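Local coordinates for protein teicoplanin pseudoaglycone deacetylase Orf2 (Actinoplanes teichomyceticus, PDB 3DFK) that probably removes the acyl group from a sugar of teicoplanin pseudoaglycone, as a zinc-dependent amide hydrolase of the PIG-L family, at residues A[15-20]-A[43-48]; A[96-101]-A[159-164]. All coordinates share one frame; numbering follows the deposited sequence.

Both contacts bind loop ends at the C-terminal edge of the parallel strands, in series along the chain, neither enclosing nor crossing the other. From the N terminus, strand 9-14 runs into residues 15-20, which begin helix 19-33; the chain returns through strand 37-42, and interaction 1 closes this beta-alpha-beta crossover by joining 15-20 to 43-48. Interaction 2 then closes a longer loop from 96-101 to 159-164, spanning the small hairpin 110-121, helix 126-147 and strand 151-155, and ends on helix 162-178. The two meet at the zinc, at the decanoic acid and where NE2 of His16 lies 2.8 Å from OD2 of Asp163.

Interaction 1. Residues A[15-20]-A[43-48]; sequences PHLDDA and VFAGAA. With ZN (zinc ion), chain B; DKA (decanoic acid), chain C.
Leu17 lays its two methyls over the CB of Ala45, the nearer, CD2, at 3.9 Å, an apolar patch beside a more polar seam. There the backbone N of Phe44 donates to Pro15 O at 2.9 Å, approaching nearly in line with the carbonyl, and the same oxygen lies in the plane of the Phe44 ring, at its edge. A water carries the seam onward, accepting from Leu17 N and donating to Phe44 O, so these buried backbone groups are paired without a regular strand. Leu17 and Phe44 each centre an inverse gamma turn, bends that carry both chains off the ends of neighbouring parallel strands. The sequence Pro-His-Leu-Asp-Asp corresponds to the metal-binding motif of PIG-L deacetylases. His16 has CG anti to its carbonyl carbon (chi1 -62°), which brings ND1 to 2.1 Å from the zinc, while NE2 bonds to Asp163 on the far side of the ring. Pro15 CB sits toward the rim of one ring face; C5 of the decanoic acid covers the centre of the other, 3.6 Å above it. Asp19 grips the metal unevenly, OD2 at 2.1 Å and OD1 at 2.6 Å, and His164, a water and O2 of the fatty acid add further ligands. Asp18, its CG wedged between backbone N and carbonyl carbon (chi1 59°), places OD1 only 2.5 Å from that O2. An alanine in place of Asp18 has no carboxylate to set against O2, and the head group of the fatty acid is likely to be freer to turn on the metal. Zinc polarisation of the bound oxygens, with a carboxylate close by, is consistent with the water-activating chemistry expected of an amide hydrolase.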
# COMPACT_ATOMS: atom_id res chain seq x y z
N PRO A 15 0.48 0.57 2.74
CA PRO A 15 0.15 -0.49 3.68
C PRO A 15 1.28 -1.52 3.77
O PRO A 15 1.76 -1.80 4.87
CB PRO A 15 -1.13 -1.14 3.10
CG PRO A 15 -1.57 -0.29 1.98
CD PRO A 15 -0.45 0.65 1.60
N HIS A 16 1.72 -2.04 2.62
CA HIS A 16 2.68 -3.12 2.57
C HIS A 16 3.91 -2.69 1.81
O HIS A 16 3.89 -1.68 1.11
CB HIS A 16 2.13 -4.33 1.85
CG HIS A 16 0.93 -4.92 2.52
ND1 HIS A 16 -0.29 -5.06 1.88
CD2 HIS A 16 0.77 -5.42 3.77
CE1 HIS A 16 -1.15 -5.62 2.72
NE2 HIS A 16 -0.54 -5.84 3.87
N LEU A 17 4.95 -3.51 1.93
CA LEU A 17 6.19 -3.30 1.20
C LEU A 17 6.03 -3.68 -0.28
O LEU A 17 6.36 -4.80 -0.70
CB LEU A 17 7.31 -4.09 1.89
CG LEU A 17 7.59 -3.66 3.35
CD1 LEU A 17 8.28 -4.76 4.14
CD2 LEU A 17 8.39 -2.34 3.44
N ASP A 18 5.47 -2.74 -1.05
CA ASP A 18 5.28 -2.79 -2.52
C ASP A 18 4.16 -1.87 -3.01
O ASP A 18 4.15 -1.46 -4.16
CB ASP A 18 5.10 -4.20 -3.09
CG ASP A 18 3.91 -4.93 -2.52
OD1 ASP A 18 3.20 -4.38 -1.65
OD2 ASP A 18 3.70 -6.08 -2.94
N ASP A 19 3.21 -1.55 -2.14
CA ASP A 19 1.98 -0.95 -2.64
C ASP A 19 2.18 0.45 -3.20
O ASP A 19 1.61 0.78 -4.24
CB ASP A 19 0.92 -0.92 -1.54
CG ASP A 19 0.39 -2.31 -1.22
OD1 ASP A 19 -0.04 -3.02 -2.14
OD2 ASP A 19 0.41 -2.67 -0.03
N ALA A 20 2.97 1.27 -2.52
CA ALA A 20 3.18 2.65 -2.96
C ALA A 20 3.90 2.68 -4.32
O ALA A 20 3.54 3.45 -5.22
CB ALA A 20 3.99 3.43 -1.90
N VAL A 43 3.43 1.06 6.65
CA VAL A 43 2.82 0.75 7.94
C VAL A 43 3.15 -0.67 8.39
O VAL A 43 3.67 -0.88 9.49
CB VAL A 43 1.28 0.93 7.87
CG1 VAL A 43 0.64 0.58 9.21
CG2 VAL A 43 0.92 2.37 7.48
N PHE A 44 2.86 -1.64 7.54
CA PHE A 44 2.90 -3.05 7.93
C PHE A 44 4.24 -3.67 7.57
O PHE A 44 4.30 -4.69 6.91
CB PHE A 44 1.68 -3.80 7.35
CG PHE A 44 0.39 -3.40 8.01
CD1 PHE A 44 0.06 -3.93 9.26
CD2 PHE A 44 -0.45 -2.46 7.43
CE1 PHE A 44 -1.12 -3.54 9.92
CE2 PHE A 44 -1.62 -2.06 8.08
CZ PHE A 44 -1.95 -2.60 9.33
N ALA A 45 5.31 -3.01 8.03
CA ALA A 45 6.68 -3.46 7.79
C ALA A 45 7.32 -3.98 9.07
O ALA A 45 8.54 -4.12 9.16
CB ALA A 45 7.52 -2.31 7.21
N GLY A 46 6.50 -4.31 10.07
CA GLY A 46 7.03 -4.68 11.38
C GLY A 46 7.75 -6.01 11.35
O GLY A 46 7.31 -6.94 10.67
N ALA A 47 8.84 -6.11 12.11
CA ALA A 47 9.67 -7.31 12.17
C ALA A 47 8.87 -8.48 12.70
O ALA A 47 8.12 -8.34 13.67
CB ALA A 47 10.88 -7.06 13.05
N ALA A 48 9.01 -9.63 12.06
CA ALA A 48 8.33 -10.83 12.51
C ALA A 48 9.36 -11.93 12.67
O ALA A 48 10.34 -11.99 11.93
CB ALA A 48 7.23 -11.24 11.53
ZN ZN B . -0.69 -4.45 -0.05
C1 DKA C . 0.71 -6.52 -1.32
O1 DKA C . -0.30 -6.56 -2.05
C2 DKA C . 1.47 -7.79 -1.01
C3 DKA C . 2.06 -7.68 0.40
C4 DKA C . 1.90 -8.98 1.17
C5 DKA C . 0.81 -8.88 2.24
C6 DKA C . 0.06 -10.21 2.33
C7 DKA C . -0.99 -10.21 3.44
C8 DKA C . -1.71 -11.56 3.42
C9 DKA C . -3.20 -11.46 3.09
C10 DKA C . -4.02 -11.84 4.30
O2 DKA C . 1.09 -5.45 -0.83
O HOH W 1 4.61 -5.54 4.10
O HOH W 2 -1.87 -5.97 -0.64

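Interaction 2. Residues A[96-101]-A[159-164]; sequences LDSIYR and GEHPDH. With ZN (zinc ion), chain B; DKA (decanoic acid), chain C.
Arg101 reaches Asp163 with both terminal nitrogens on a single oxygen: NH1 lies 2.9 Å and NH2 3.2 Å from OD1, with this acceptor in the guanidinium plane. The carboxylate is turned 54° from that plane, and NH1 meets OD1 on its syn side but tilted out of the carboxylate plane. A bend at chi3 (-65°) folds the arginine back, letting NH1 also donate to Leu96 O and pinning the group from two directions. The other oxygen, OD2, takes the backbone N of Ser98 on its syn lone pair at 3.0 Å and also accepts from His16. Across from it, Asp97 OD1 stands 3.7 Å away, the two carboxylates almost perpendicular. In this PIG-L fold the pair belongs to a metal site: a second zinc has been observed bound by Asp97, Asp163 and His16, and such an ion would probably offset their like charges. Asp97 extends its CG anti to the backbone N (chi1 -175°), and OD1 closes an Asx turn by accepting from Ile99 N at 2.9 Å on its anti lone pair. His161 caps helix 162-178: its ND1, met close to the ring plane, accepts from Asp163 N at 2.9 Å. The ring thus fixed presents CE1 to Ser98 OG at 3.6 Å, while the decanoic acid tail passes between NE2 of His161 and CG2 of Ile99.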
# COMPACT_ATOMS: atom_id res chain seq x y z
N LEU A 96 2.63 -5.46 12.29
CA LEU A 96 2.75 -6.76 11.67
C LEU A 96 1.73 -6.94 10.56
O LEU A 96 0.52 -6.74 10.79
CB LEU A 96 2.53 -7.87 12.71
CG LEU A 96 3.54 -8.01 13.85
CD1 LEU A 96 3.13 -9.14 14.76
CD2 LEU A 96 4.94 -8.25 13.32
N ASP A 97 2.21 -7.40 9.41
CA ASP A 97 1.37 -7.80 8.29
C ASP A 97 0.31 -8.77 8.81
O ASP A 97 0.54 -9.50 9.77
CB ASP A 97 2.21 -8.53 7.25
CG ASP A 97 1.42 -8.86 6.00
OD1 ASP A 97 0.47 -9.70 6.05
OD2 ASP A 97 1.76 -8.31 4.95
N SER A 98 -0.84 -8.78 8.15
CA SER A 98 -1.95 -9.64 8.58
C SER A 98 -1.55 -11.12 8.72
O SER A 98 -2.13 -11.82 9.53
CB SER A 98 -3.16 -9.45 7.66
OG SER A 98 -2.86 -9.88 6.36
N ILE A 99 -0.56 -11.59 7.96
CA ILE A 99 -0.16 -13.01 8.09
C ILE A 99 0.62 -13.36 9.36
O ILE A 99 0.85 -14.54 9.65
CB ILE A 99 0.60 -13.55 6.86
CG1 ILE A 99 1.88 -12.72 6.62
CG2 ILE A 99 -0.30 -13.52 5.66
CD1 ILE A 99 2.87 -13.41 5.70
N TYR A 100 1.00 -12.34 10.11
CA TYR A 100 1.77 -12.52 11.33
C TYR A 100 1.00 -12.15 12.58
O TYR A 100 1.49 -12.39 13.69
CB TYR A 100 3.05 -11.65 11.30
CG TYR A 100 3.91 -11.90 10.10
CD1 TYR A 100 4.36 -13.19 9.78
CD2 TYR A 100 4.31 -10.83 9.29
CE1 TYR A 100 5.15 -13.41 8.67
CE2 TYR A 100 5.11 -11.05 8.17
CZ TYR A 100 5.52 -12.33 7.87
OH TYR A 100 6.31 -12.50 6.75
N ARG A 101 -0.17 -11.55 12.42
CA ARG A 101 -0.90 -11.07 13.59
C ARG A 101 -1.70 -12.19 14.23
O ARG A 101 -2.13 -13.12 13.56
CB ARG A 101 -1.84 -9.94 13.22
CG ARG A 101 -1.13 -8.65 12.81
CD ARG A 101 -2.02 -7.42 13.08
NE ARG A 101 -3.27 -7.34 12.30
CZ ARG A 101 -3.34 -6.96 11.02
NH1 ARG A 101 -2.23 -6.68 10.31
NH2 ARG A 101 -4.51 -6.88 10.42
N GLY A 159 -9.95 -3.45 -3.48
CA GLY A 159 -9.55 -4.83 -3.23
C GLY A 159 -9.83 -5.27 -1.81
O GLY A 159 -9.78 -6.47 -1.50
N GLU A 160 -10.08 -4.29 -0.94
CA GLU A 160 -10.54 -4.51 0.44
C GLU A 160 -9.60 -5.32 1.36
O GLU A 160 -10.06 -5.92 2.34
CB GLU A 160 -11.96 -5.12 0.45
CG GLU A 160 -13.02 -4.26 -0.23
CD GLU A 160 -14.40 -4.90 -0.20
OE1 GLU A 160 -15.08 -4.88 -1.25
OE2 GLU A 160 -14.82 -5.41 0.87
N HIS A 161 -8.30 -5.33 1.07
CA HIS A 161 -7.35 -6.01 1.96
C HIS A 161 -7.45 -5.32 3.31
O HIS A 161 -7.46 -4.08 3.36
CB HIS A 161 -5.92 -5.91 1.43
CG HIS A 161 -4.95 -6.80 2.16
ND1 HIS A 161 -4.56 -6.58 3.46
CD2 HIS A 161 -4.32 -7.93 1.76
CE1 HIS A 161 -3.72 -7.54 3.83
NE2 HIS A 161 -3.56 -8.36 2.81
N PRO A 162 -7.55 -6.10 4.41
CA PRO A 162 -7.72 -5.49 5.75
C PRO A 162 -6.59 -4.52 6.10
O PRO A 162 -6.84 -3.51 6.76
CB PRO A 162 -7.65 -6.68 6.70
CG PRO A 162 -7.95 -7.89 5.86
CD PRO A 162 -7.54 -7.57 4.46
N ASP A 163 -5.37 -4.84 5.66
CA ASP A 163 -4.23 -3.98 5.97
C ASP A 163 -4.33 -2.66 5.20
O ASP A 163 -3.87 -1.61 5.68
CB ASP A 163 -2.88 -4.66 5.66
CG ASP A 163 -2.57 -5.84 6.61
OD1 ASP A 163 -3.16 -5.90 7.71
OD2 ASP A 163 -1.71 -6.68 6.25
N HIS A 164 -4.89 -2.73 3.99
CA HIS A 164 -5.10 -1.54 3.18
C HIS A 164 -6.17 -0.68 3.78
O HIS A 164 -6.02 0.54 3.88
CB HIS A 164 -5.47 -1.91 1.74
CG HIS A 164 -4.30 -2.40 0.94
ND1 HIS A 164 -4.06 -1.99 -0.35
CD2 HIS A 164 -3.28 -3.23 1.27
CE1 HIS A 164 -2.96 -2.57 -0.80
NE2 HIS A 164 -2.48 -3.34 0.16
ZN ZN B . -0.69 -4.45 -0.05
C1 DKA C . 0.71 -6.52 -1.32
O1 DKA C . -0.30 -6.56 -2.05
C2 DKA C . 1.47 -7.79 -1.01
C3 DKA C . 2.06 -7.68 0.40
C4 DKA C . 1.90 -8.98 1.17
C5 DKA C . 0.81 -8.88 2.24
C6 DKA C . 0.06 -10.21 2.33
C7 DKA C . -0.99 -10.21 3.44
C8 DKA C . -1.71 -11.56 3.42
C9 DKA C . -3.20 -11.46 3.09
C10 DKA C . -4.02 -11.84 4.30
O2 DKA C . 1.09 -5.45 -0.83
O HOH W 2 -1.87 -5.97 -0.64